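Side-chain contacts in succinate-semialdehyde dehydrogenase (Synechococcus sp., PDB 4ITA), which probably oxidises succinic semialdehyde to succinate with NADP as hydride acceptor, in the manner of the aldehyde dehydrogenase family: residues A25-D28 against A29-K33; A175-P178 against E179-Q183; R256-N260 against G261-I265; A355-Q359 against E360-A364. All blocks are in the same frame, centred on the assembly; numbering follows the deposited sequence.

Contact 1. Residues A25-D28 against A29-K33; sequences AEID and AKLAK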
# COMPACT_ATOMS: atom_id res chain seq x y z
N ALA A 25 -5.69 -7.94 -28.28
CA ALA A 25 -6.36 -9.23 -28.23
C ALA A 25 -5.45 -10.32 -27.64
O ALA A 25 -5.90 -11.17 -26.86
CB ALA A 25 -6.85 -9.64 -29.62
N GLU A 26 -4.17 -10.28 -28.01
CA GLU A 26 -3.21 -11.24 -27.47
C GLU A 26 -2.97 -11.01 -25.98
O GLU A 26 -2.84 -11.98 -25.21
CB GLU A 26 -1.90 -11.17 -28.26
CG GLU A 26 -2.07 -11.71 -29.67
CD GLU A 26 -0.86 -11.53 -30.56
OE1 GLU A 26 -0.13 -10.53 -30.42
OE2 GLU A 26 -0.65 -12.40 -31.43
N ILE A 27 -2.93 -9.75 -25.55
CA ILE A 27 -2.82 -9.43 -24.13
C ILE A 27 -4.03 -9.98 -23.38
O ILE A 27 -3.89 -10.63 -22.33
CB ILE A 27 -2.69 -7.92 -23.90
CG1 ILE A 27 -1.36 -7.41 -24.45
CG2 ILE A 27 -2.82 -7.57 -22.42
CD1 ILE A 27 -1.28 -5.90 -24.52
N ASP A 28 -5.22 -9.75 -23.93
CA ASP A 28 -6.45 -10.26 -23.34
C ASP A 28 -6.42 -11.77 -23.17
O ASP A 28 -6.82 -12.29 -22.13
CB ASP A 28 -7.65 -9.84 -24.18
CG ASP A 28 -8.96 -10.22 -23.55
OD1 ASP A 28 -9.39 -9.51 -22.63
OD2 ASP A 28 -9.55 -11.25 -23.97
N ALA A 29 -5.93 -12.48 -24.18
CA ALA A 29 -5.85 -13.93 -24.12
C ALA A 29 -4.91 -14.38 -23.01
O ALA A 29 -5.19 -15.35 -22.31
CB ALA A 29 -5.39 -14.49 -25.45
N LYS A 30 -3.79 -13.68 -22.86
CA LYS A 30 -2.86 -14.01 -21.78
C LYS A 30 -3.47 -13.77 -20.41
O LYS A 30 -3.24 -14.55 -19.49
CB LYS A 30 -1.53 -13.28 -21.96
CG LYS A 30 -0.77 -13.79 -23.19
CD LYS A 30 0.71 -13.56 -23.11
CE LYS A 30 1.42 -14.05 -24.36
NZ LYS A 30 2.06 -15.38 -24.17
N LEU A 31 -4.26 -12.71 -20.26
CA LEU A 31 -4.95 -12.46 -19.00
C LEU A 31 -6.03 -13.50 -18.71
O LEU A 31 -6.18 -13.93 -17.57
CB LEU A 31 -5.50 -11.02 -18.96
CG LEU A 31 -4.41 -9.95 -19.05
CD1 LEU A 31 -5.02 -8.56 -19.09
CD2 LEU A 31 -3.42 -10.07 -17.89
N ALA A 32 -6.76 -13.92 -19.74
CA ALA A 32 -7.73 -15.00 -19.57
C ALA A 32 -7.03 -16.28 -19.10
O ALA A 32 -7.53 -16.96 -18.20
CB ALA A 32 -8.48 -15.26 -20.87
N LYS A 33 -5.89 -16.59 -19.70
CA LYS A 33 -5.16 -17.79 -19.30
C LYS A 33 -4.61 -17.67 -17.89
O LYS A 33 -4.64 -18.63 -17.12
CB LYS A 33 -4.05 -18.13 -20.30
CG LYS A 33 -3.39 -19.48 -20.00
CD LYS A 33 -2.49 -19.96 -21.12
CE LYS A 33 -1.23 -19.14 -21.22
NZ LYS A 33 -0.43 -19.58 -22.41

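Contact 2. Residues A175-P178 against E179-Q183; sequences AGFP and EGVFQ. With EDO (1,2-ethanediol), chain E.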
# COMPACT_ATOMS: atom_id res chain seq x y z
N ALA A 175 11.22 -25.08 -14.71
CA ALA A 175 11.18 -25.41 -13.29
C ALA A 175 9.94 -26.21 -12.92
O ALA A 175 9.93 -26.93 -11.91
CB ALA A 175 11.26 -24.16 -12.45
N GLY A 176 8.88 -26.08 -13.71
CA GLY A 176 7.65 -26.81 -13.48
C GLY A 176 6.43 -25.98 -13.16
O GLY A 176 5.36 -26.53 -12.96
N PHE A 177 6.57 -24.66 -13.09
CA PHE A 177 5.40 -23.82 -12.80
C PHE A 177 4.38 -23.96 -13.92
O PHE A 177 4.73 -23.82 -15.09
CB PHE A 177 5.79 -22.35 -12.63
CG PHE A 177 6.47 -22.05 -11.32
CD1 PHE A 177 5.72 -21.92 -10.15
CD2 PHE A 177 7.85 -21.88 -11.25
CE1 PHE A 177 6.34 -21.65 -8.94
CE2 PHE A 177 8.47 -21.60 -10.05
CZ PHE A 177 7.72 -21.48 -8.90
N PRO A 178 3.12 -24.26 -13.57
CA PRO A 178 2.10 -24.47 -14.61
C PRO A 178 1.92 -23.28 -15.56
O PRO A 178 2.15 -22.11 -15.20
CB PRO A 178 0.82 -24.70 -13.81
CG PRO A 178 1.30 -25.29 -12.51
CD PRO A 178 2.60 -24.57 -12.22
N GLU A 179 1.51 -23.59 -16.79
CA GLU A 179 1.27 -22.58 -17.81
C GLU A 179 0.28 -21.53 -17.30
O GLU A 179 -0.77 -21.86 -16.75
CB GLU A 179 0.70 -23.26 -19.05
CG GLU A 179 0.45 -22.32 -20.21
CD GLU A 179 -0.06 -23.02 -21.45
OE1 GLU A 179 -0.28 -24.25 -21.42
OE2 GLU A 179 -0.26 -22.33 -22.47
N GLY A 180 0.62 -20.26 -17.50
CA GLY A 180 -0.24 -19.17 -17.06
C GLY A 180 0.09 -18.62 -15.69
O GLY A 180 -0.44 -17.58 -15.29
N VAL A 181 0.94 -19.32 -14.95
CA VAL A 181 1.32 -18.83 -13.63
C VAL A 181 2.27 -17.64 -13.73
O VAL A 181 2.22 -16.72 -12.91
CB VAL A 181 1.89 -19.98 -12.76
CG1 VAL A 181 2.57 -19.45 -11.51
CG2 VAL A 181 0.76 -20.95 -12.41
N PHE A 182 3.15 -17.66 -14.73
CA PHE A 182 4.02 -16.52 -15.01
C PHE A 182 4.06 -16.32 -16.51
O PHE A 182 4.36 -17.25 -17.25
CB PHE A 182 5.44 -16.74 -14.47
CG PHE A 182 6.34 -15.54 -14.64
CD1 PHE A 182 6.94 -15.26 -15.87
CD2 PHE A 182 6.58 -14.70 -13.57
CE1 PHE A 182 7.76 -14.14 -16.02
CE2 PHE A 182 7.40 -13.58 -13.72
CZ PHE A 182 7.99 -13.31 -14.95
N GLN A 183 3.79 -15.10 -16.96
CA GLN A 183 3.85 -14.81 -18.39
C GLN A 183 4.55 -13.51 -18.65
O GLN A 183 4.20 -12.47 -18.09
CB GLN A 183 2.45 -14.77 -19.02
CG GLN A 183 1.70 -16.09 -19.00
CD GLN A 183 0.30 -15.95 -19.57
OE1 GLN A 183 0.05 -16.23 -20.75
NE2 GLN A 183 -0.63 -15.49 -18.74
C1 EDO E . 5.99 -20.17 -17.31
O1 EDO E . 5.31 -20.89 -18.34
C2 EDO E . 5.47 -20.57 -15.94
O2 EDO E . 4.07 -20.29 -15.82

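Contact 3. Residues R256-N260 against G261-I265; sequences RTMNN and GQSCI. With NDP (NADPH dihydro-nicotinamide-adenine-dinucleotide phosphate), chain C.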
# COMPACT_ATOMS: atom_id res chain seq x y z
N ARG A 256 29.38 3.64 -6.27
CA ARG A 256 29.02 4.55 -7.36
C ARG A 256 29.12 3.89 -8.74
O ARG A 256 28.30 4.17 -9.61
CB ARG A 256 29.88 5.83 -7.33
CG ARG A 256 29.78 6.72 -8.59
CD ARG A 256 28.47 7.52 -8.70
NE ARG A 256 27.35 6.73 -9.21
CZ ARG A 256 26.20 7.24 -9.65
NH1 ARG A 256 25.24 6.43 -10.08
NH2 ARG A 256 25.99 8.55 -9.65
N THR A 257 30.10 3.02 -8.93
CA THR A 257 30.43 2.58 -10.29
C THR A 257 29.93 1.19 -10.68
O THR A 257 29.97 0.84 -11.86
CB THR A 257 31.94 2.71 -10.60
OG1 THR A 257 32.70 1.78 -9.81
CG2 THR A 257 32.42 4.14 -10.33
N MET A 258 29.46 0.39 -9.72
CA MET A 258 28.90 -0.93 -10.03
C MET A 258 27.72 -0.78 -10.99
O MET A 258 27.03 0.22 -10.98
CB MET A 258 28.43 -1.63 -8.75
CG MET A 258 27.32 -0.88 -8.02
SD MET A 258 26.81 -1.56 -6.42
CE MET A 258 25.61 -0.31 -5.90
N ASN A 259 27.52 -1.79 -11.83
CA ASN A 259 26.44 -1.77 -12.82
C ASN A 259 26.55 -0.57 -13.75
O ASN A 259 25.54 -0.01 -14.20
CB ASN A 259 25.06 -1.80 -12.16
CG ASN A 259 24.05 -2.60 -12.96
OD1 ASN A 259 24.33 -3.74 -13.34
ND2 ASN A 259 22.89 -2.02 -13.23
N ASN A 260 27.79 -0.17 -14.02
CA ASN A 260 28.10 1.02 -14.83
C ASN A 260 27.41 2.28 -14.29
O ASN A 260 27.04 3.18 -15.05
CB ASN A 260 27.77 0.77 -16.31
CG ASN A 260 28.40 -0.52 -16.82
OD1 ASN A 260 29.49 -0.90 -16.38
ND2 ASN A 260 27.72 -1.20 -17.74
N GLY A 261 27.24 2.31 -12.98
CA GLY A 261 26.61 3.42 -12.29
C GLY A 261 25.10 3.35 -12.24
O GLY A 261 24.47 4.15 -11.56
N GLN A 262 24.51 2.41 -12.97
CA GLN A 262 23.06 2.38 -13.16
C GLN A 262 22.35 1.57 -12.08
O GLN A 262 21.76 0.52 -12.33
CB GLN A 262 22.73 1.84 -14.56
CG GLN A 262 23.37 2.69 -15.66
CD GLN A 262 23.55 1.94 -16.96
OE1 GLN A 262 23.22 2.46 -18.03
NE2 GLN A 262 24.08 0.72 -16.88
N SER A 263 22.42 2.08 -10.86
CA SER A 263 21.73 1.45 -9.75
C SER A 263 20.99 2.48 -8.94
O SER A 263 21.48 3.58 -8.68
CB SER A 263 22.69 0.71 -8.83
OG SER A 263 21.97 0.21 -7.71
N CYS A 264 19.79 2.11 -8.52
CA CYS A 264 18.98 2.96 -7.67
C CYS A 264 19.65 3.27 -6.33
O CYS A 264 19.40 4.33 -5.75
CB CYS A 264 17.62 2.30 -7.45
SG CYS A 264 17.72 0.61 -6.79
N ILE A 265 20.47 2.35 -5.85
CA ILE A 265 21.17 2.51 -4.57
C ILE A 265 22.67 2.71 -4.76
O ILE A 265 23.46 2.43 -3.86
CB ILE A 265 20.93 1.32 -3.59
CG1 ILE A 265 21.19 -0.02 -4.29
CG2 ILE A 265 19.52 1.37 -3.01
CD1 ILE A 265 21.15 -1.24 -3.37
PA NDP C . 11.80 3.74 -16.91
O1A NDP C . 10.85 4.20 -15.85
O2A NDP C . 11.96 4.54 -18.17
O5B NDP C . 11.38 2.26 -17.35
C5B NDP C . 11.12 1.23 -16.39
C4B NDP C . 9.97 0.34 -16.85
O4B NDP C . 8.77 1.11 -16.89
C3B NDP C . 10.15 -0.20 -18.27
O3B NDP C . 9.50 -1.48 -18.36
C2B NDP C . 9.39 0.80 -19.11
O2B NDP C . 8.93 0.28 -20.35
C1B NDP C . 8.21 1.05 -18.21
N9A NDP C . 7.51 2.32 -18.42
C8A NDP C . 8.04 3.53 -18.71
N7A NDP C . 7.06 4.46 -18.78
C5A NDP C . 5.90 3.85 -18.50
C6A NDP C . 4.48 4.23 -18.40
N6A NDP C . 4.11 5.51 -18.61
N1A NDP C . 3.60 3.26 -18.09
C2A NDP C . 3.96 1.99 -17.87
N3A NDP C . 5.23 1.57 -17.95
C4A NDP C . 6.21 2.44 -18.26
O3 NDP C . 13.20 3.54 -16.11
PN NDP C . 14.76 3.73 -16.53
O1N NDP C . 14.97 4.96 -17.38
O2N NDP C . 15.26 2.38 -16.99
O5D NDP C . 15.41 4.03 -15.09
C5D NDP C . 15.42 3.03 -14.07
C4D NDP C . 14.91 3.62 -12.77
O4D NDP C . 14.53 2.56 -11.88
C3D NDP C . 15.95 4.44 -12.04
O3D NDP C . 15.36 5.63 -11.51
C2D NDP C . 16.39 3.47 -10.96
O2D NDP C . 16.98 4.17 -9.86
C1D NDP C . 15.07 2.81 -10.58
N1N NDP C . 15.33 1.57 -9.84
C2N NDP C . 14.66 1.30 -8.71
C3N NDP C . 15.19 0.41 -7.78
C7N NDP C . 14.45 0.06 -6.52
O7N NDP C . 14.38 -1.12 -6.19
N7N NDP C . 13.92 1.03 -5.78
C4N NDP C . 16.53 -0.24 -8.01
C5N NDP C . 16.84 -0.24 -9.43
C6N NDP C . 16.23 0.67 -10.29
P2B NDP C . 9.69 0.60 -21.73
O1X NDP C . 8.84 -0.13 -22.73
O2X NDP C . 9.65 2.10 -21.91
O3X NDP C . 11.08 0.05 -21.64
O HOH W 1 25.14 -0.88 -18.93

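Contact 4. Residues A355-Q359 against E360-A364; sequences AKILQ and EELFA. With NDP (NADPH dihydro-nicotinamide-adenine-dinucleotide phosphate), chain C; EDO (1,2-ethanediol), chain D; EDO (1,2-ethanediol), chain I; EDO (1,2-ethanediol), chain O.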
# COMPACT_ATOMS: atom_id res chain seq x y z
N ALA A 355 21.85 24.64 -8.63
CA ALA A 355 22.01 23.91 -9.88
C ALA A 355 21.00 22.77 -9.88
O ALA A 355 20.84 22.07 -8.88
CB ALA A 355 23.43 23.37 -10.00
N LYS A 356 20.31 22.60 -11.01
CA LYS A 356 19.28 21.57 -11.14
C LYS A 356 19.81 20.17 -10.82
O LYS A 356 19.08 19.34 -10.28
CB LYS A 356 18.71 21.58 -12.56
CG LYS A 356 17.29 22.12 -12.68
CD LYS A 356 16.27 21.23 -11.96
CE LYS A 356 16.48 19.77 -12.30
NZ LYS A 356 15.22 19.02 -12.55
N ILE A 357 21.06 19.92 -11.17
CA ILE A 357 21.64 18.59 -11.04
C ILE A 357 21.62 18.09 -9.60
O ILE A 357 21.54 16.89 -9.36
CB ILE A 357 23.07 18.53 -11.63
CG1 ILE A 357 23.49 17.09 -11.91
CG2 ILE A 357 24.07 19.23 -10.72
CD1 ILE A 357 24.84 16.96 -12.56
N LEU A 358 21.65 19.02 -8.64
CA LEU A 358 21.66 18.68 -7.22
C LEU A 358 20.41 17.90 -6.83
O LEU A 358 20.41 17.17 -5.83
CB LEU A 358 21.75 19.96 -6.39
CG LEU A 358 23.05 20.74 -6.54
CD1 LEU A 358 22.96 22.03 -5.74
CD2 LEU A 358 24.22 19.88 -6.07
N GLN A 359 19.35 18.05 -7.61
CA GLN A 359 18.06 17.45 -7.29
C GLN A 359 17.74 16.25 -8.19
O GLN A 359 16.64 15.69 -8.11
CB GLN A 359 16.96 18.50 -7.40
CG GLN A 359 17.12 19.66 -6.42
CD GLN A 359 16.98 19.21 -4.98
OE1 GLN A 359 15.90 18.83 -4.54
NE2 GLN A 359 18.09 19.25 -4.24
N GLU A 360 18.68 15.87 -9.05
CA GLU A 360 18.42 14.83 -10.05
C GLU A 360 19.19 13.56 -9.77
O GLU A 360 20.20 13.56 -9.06
CB GLU A 360 18.78 15.33 -11.45
CG GLU A 360 17.97 16.53 -11.89
CD GLU A 360 18.20 16.88 -13.34
OE1 GLU A 360 19.30 16.61 -13.86
OE2 GLU A 360 17.27 17.43 -13.97
N GLU A 361 18.69 12.46 -10.33
CA GLU A 361 19.39 11.18 -10.26
C GLU A 361 20.40 11.08 -11.39
O GLU A 361 20.07 11.29 -12.56
CB GLU A 361 18.41 10.01 -10.35
CG GLU A 361 19.11 8.66 -10.31
CD GLU A 361 18.16 7.48 -10.25
OE1 GLU A 361 17.13 7.51 -10.96
OE2 GLU A 361 18.45 6.52 -9.51
N LEU A 362 21.64 10.76 -11.02
CA LEU A 362 22.69 10.54 -12.01
C LEU A 362 22.88 9.04 -12.21
O LEU A 362 23.51 8.36 -11.40
CB LEU A 362 24.00 11.22 -11.57
CG LEU A 362 23.94 12.74 -11.38
CD1 LEU A 362 25.35 13.28 -11.13
CD2 LEU A 362 23.28 13.44 -12.56
N PHE A 363 22.30 8.54 -13.30
CA PHE A 363 22.19 7.11 -13.54
C PHE A 363 23.33 6.69 -14.47
O PHE A 363 23.10 6.28 -15.61
CB PHE A 363 20.82 6.80 -14.15
CG PHE A 363 20.27 5.45 -13.77
CD1 PHE A 363 20.08 5.11 -12.44
CD2 PHE A 363 19.91 4.54 -14.75
CE1 PHE A 363 19.56 3.87 -12.10
CE2 PHE A 363 19.38 3.30 -14.41
CZ PHE A 363 19.21 2.97 -13.09
N ALA A 364 24.55 6.80 -13.96
CA ALA A 364 25.78 6.69 -14.72
C ALA A 364 26.89 6.84 -13.68
O ALA A 364 26.61 7.27 -12.56
CB ALA A 364 25.85 7.81 -15.75
PA NDP C . 11.80 3.74 -16.91
O1A NDP C . 10.85 4.20 -15.85
O2A NDP C . 11.96 4.54 -18.17
O5B NDP C . 11.38 2.26 -17.35
C5B NDP C . 11.12 1.23 -16.39
C4B NDP C . 9.97 0.34 -16.85
O4B NDP C . 8.77 1.11 -16.89
C3B NDP C . 10.15 -0.20 -18.27
O3B NDP C . 9.50 -1.48 -18.36
C2B NDP C . 9.39 0.80 -19.11
O2B NDP C . 8.93 0.28 -20.35
C1B NDP C . 8.21 1.05 -18.21
N9A NDP C . 7.51 2.32 -18.42
C8A NDP C . 8.04 3.53 -18.71
N7A NDP C . 7.06 4.46 -18.78
C5A NDP C . 5.90 3.85 -18.50
C6A NDP C . 4.48 4.23 -18.40
N6A NDP C . 4.11 5.51 -18.61
N1A NDP C . 3.60 3.26 -18.09
C2A NDP C . 3.96 1.99 -17.87
N3A NDP C . 5.23 1.57 -17.95
C4A NDP C . 6.21 2.44 -18.26
O3 NDP C . 13.20 3.54 -16.11
PN NDP C . 14.76 3.73 -16.53
O1N NDP C . 14.97 4.96 -17.38
O2N NDP C . 15.26 2.38 -16.99
O5D NDP C . 15.41 4.03 -15.09
C5D NDP C . 15.42 3.03 -14.07
C4D NDP C . 14.91 3.62 -12.77
O4D NDP C . 14.53 2.56 -11.88
C3D NDP C . 15.95 4.44 -12.04
O3D NDP C . 15.36 5.63 -11.51
C2D NDP C . 16.39 3.47 -10.96
O2D NDP C . 16.98 4.17 -9.86
C1D NDP C . 15.07 2.81 -10.58
N1N NDP C . 15.33 1.57 -9.84
C2N NDP C . 14.66 1.30 -8.71
C3N NDP C . 15.19 0.41 -7.78
C7N NDP C . 14.45 0.06 -6.52
O7N NDP C . 14.38 -1.12 -6.19
N7N NDP C . 13.92 1.03 -5.78
C4N NDP C . 16.53 -0.24 -8.01
C5N NDP C . 16.84 -0.24 -9.43
C6N NDP C . 16.23 0.67 -10.29
P2B NDP C . 9.69 0.60 -21.73
O1X NDP C . 8.84 -0.13 -22.73
O2X NDP C . 9.65 2.10 -21.91
O3X NDP C . 11.08 0.05 -21.64
C1 EDO D . 22.77 22.87 -13.94
O1 EDO D . 22.46 21.68 -13.18
C2 EDO D . 21.48 23.54 -14.43
O2 EDO D . 20.82 24.16 -13.32
C1 EDO I . 19.31 10.11 -16.49
O1 EDO I . 18.89 9.99 -15.11
C2 EDO I . 20.79 9.75 -16.61
O2 EDO I . 21.47 10.22 -15.44
C1 EDO O . 16.98 6.85 -14.30
O1 EDO O . 17.05 8.10 -13.58
C2 EDO O . 17.07 7.07 -15.80
O2 EDO O . 15.76 7.35 -16.31
O HOH W 2 20.40 14.51 -6.44

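Contact 1. Residues A25-D28 against A29-K33
Ile27 and Leu31 sit one helical turn apart on helix 24-41, and their side chains run side by side, pointing the same way. This is the i to i+4 pairing of an alpha helix. The backbone sets it: Leu31 N donates to Ile27 O at 3.0 Å, with an N-H...O angle of 157°. The same spacing links Ala29 to Ala25, Lys30 to Glu26 and Ala32 to Asp28. The Leu31 side chain can be followed outward. Its CB rests 3.7 Å from Asp28 O. CG, turned anti to the carbonyl carbon (chi1 -62°), comes back over the previous turn and meets Ile27 O at 3.4 Å. From there CD1 reaches Ile27 CG2 at 4.1 Å. So CG lies over a carbonyl oxygen that is already bonded, and CD1 goes on to the isoleucine methyl. Both residues are buried. Ile27 faces Val195 and Gln194 of helix 192-197, and Leu31 touches Asp198. Away from this pair the helix is more exposed, with Ala25, Glu26 and Ala29 on its surface. Asp28 CB lies against Ala29 N, and OD1 forms a salt bridge with Arg200. Glu26 OE1 accepts from Thr23 N, a bond back to the start of the helix. The Lys30 chain bends at its last torsion, and its tip leads away from the preceding turn. Its base still takes part: Lys30 CG lies 3.4 Å from Glu26 O.

Contact 2. Residues A175-P178 against E179-Q183
A type II beta turn from Pro178 to Val181 carries the chain from helix 162-175 into strand 182-185. It closes through Val181 N, which donates to Pro178 O at 3.1 Å with an N-H...O angle of 157°. Gly180 takes the third position with a positive phi of 94°, where a side chain would press on the carbonyl before it. Gly176, just upstream, ends the helix in a Schellman motif, also with positive phi. The turn brings Val181 back against both Phe177 and Pro178, and its two methyls divide the work. CG2 stands anti to the carbonyl carbon and packs on the proline ring, 4.0 Å from Pro178 CB. CG1, anti to the backbone N (chi1 167°), meets Phe177 CD1 at 4.2 Å, obliquely to the ring. A 1,2-ethanediol, probably from the crystallisation liquor, sits in the bend. Its O2 donates to Pro178 O at 2.7 Å and accepts from Phe182 N at 3.0 Å, so Pro178 O receives two bonds. Glu179 OE2 forms a salt bridge with Lys33. Phe177 makes an edge-to-face contact with Trp52 and packs on Leu147 of helix 137-149. Val181 and Gln183 bond through their backbones to strand 152-156, while helix 24-41 lies against the Gln183 side chain.

Contact 3. Residues R256-N260 against G261-I265
Asn259 and Gln262 grip each other across a tight loop, each side-chain amide turned to the other's backbone. Asn259 ND2 donates to Gln262 O at 2.9 Å. That oxygen lies in the asparagine amide plane, although the donor stands above the plane of the Gln262 carbonyl. In return Asn259 O accepts from Gln262 N at 2.9 Å and from Gln262 NE2 at 3.1 Å, on opposite faces of its plane. Gln262 reaches this oxygen because CG is anti to the carbonyl carbon (chi1 -58°) and the chain beyond is extended. A water links Gln262 NE2 to Asn260 ND2, and Gln262 OE1 accepts from Ala307 N. Asn259 OD1 accepts from Lys77 NZ and Asn260 OD1 from Gly304 N. A leucine in place of Gln262 would probably leave Asn259 O with a single donor here and Ala307 N without its acceptor. Arg256 bends twice to fold over the loop. The edge of its guanidinium faces Gly261 O, and NH1 makes a weak bond to it at 2.8 Å. NH2 donates to Val366 O, and NH1 also to Leu362 O. The loop carries Cys264, whose SG is covalently bonded to nicotinamide C4N of the cofactor at 1.9 Å. This adduct is consistent with the cofactor shielding the cysteine from oxidation. The loop joins helix 245-257 to strand 267-273, and Arg256 lies against that strand and Phe288 of helix 274-289.

Contact 4. Residues A355-Q359 against E360-A364
Lys356 and Glu360 cross at about a right angle and form a salt bridge, with NZ 3.0 Å from OE2; its hydrogen bond is weak. The lysine bends at three torsions to bring its tip there, while Glu360 is extended beyond CG. On the buried side Ile357 CG1 meets Leu362 CD2 at 3.7 Å, again with the side chains at about a right angle. The backbone joins the two pairs: Glu360 N donates to Ile357 O at 3.1 Å, directly after the 3-10 segment 356-359. A water joins Leu358 O to Glu360 O. Further along, the loop meets the cofactor. Glu361 sends its carboxylate to the nicotinamide ribose, and its two oxygens share the sugar hydroxyls. OE1 accepts from O3D at 2.6 Å and OE2 from O2D at 2.8 Å. Phe363 lays one ring face against the same sugar: C3D lies over it, and CE1 is 3.4 Å from C2D. With an alanine here the ribose would lose the ring face against it, which is likely to open a gap beside C2D and C3D. The next shell fixes these groups. Lys268 and Gly233 N bind Glu361 OE2, Gln318 NE2 holds Glu360 OE1, and Asn133 and Gln262 touch the Phe363 ring. The loop runs from strand 346-349 to strand 366-372. Ile357 and Leu362 pack between Met368 of that second strand and helix 309-325.

In the fold
The contacts fall into two touching pairs. Contacts 1 and 2 lie far from the chain's centre, though contact 2 is mostly buried; contact 3 is the most central. Lys33 and Glu179 join the first pair by a salt bridge, and Lys30 O meets Gln183 NE2, so helix 24-41 is tied to the turn and to strand 182-185. Contacts 3 and 4 both touch the cofactor; Phe363 meets Gln262 near it, and farther away Arg256 NH1 reaches Leu362 O. The chemistry differs accordingly. Contact 1 is routine helix bonding with one buried side, and contact 2 is mostly apolar turn packing. Contact 3 is a buried polar network; contact 4 runs from a surface salt bridge to the ribose.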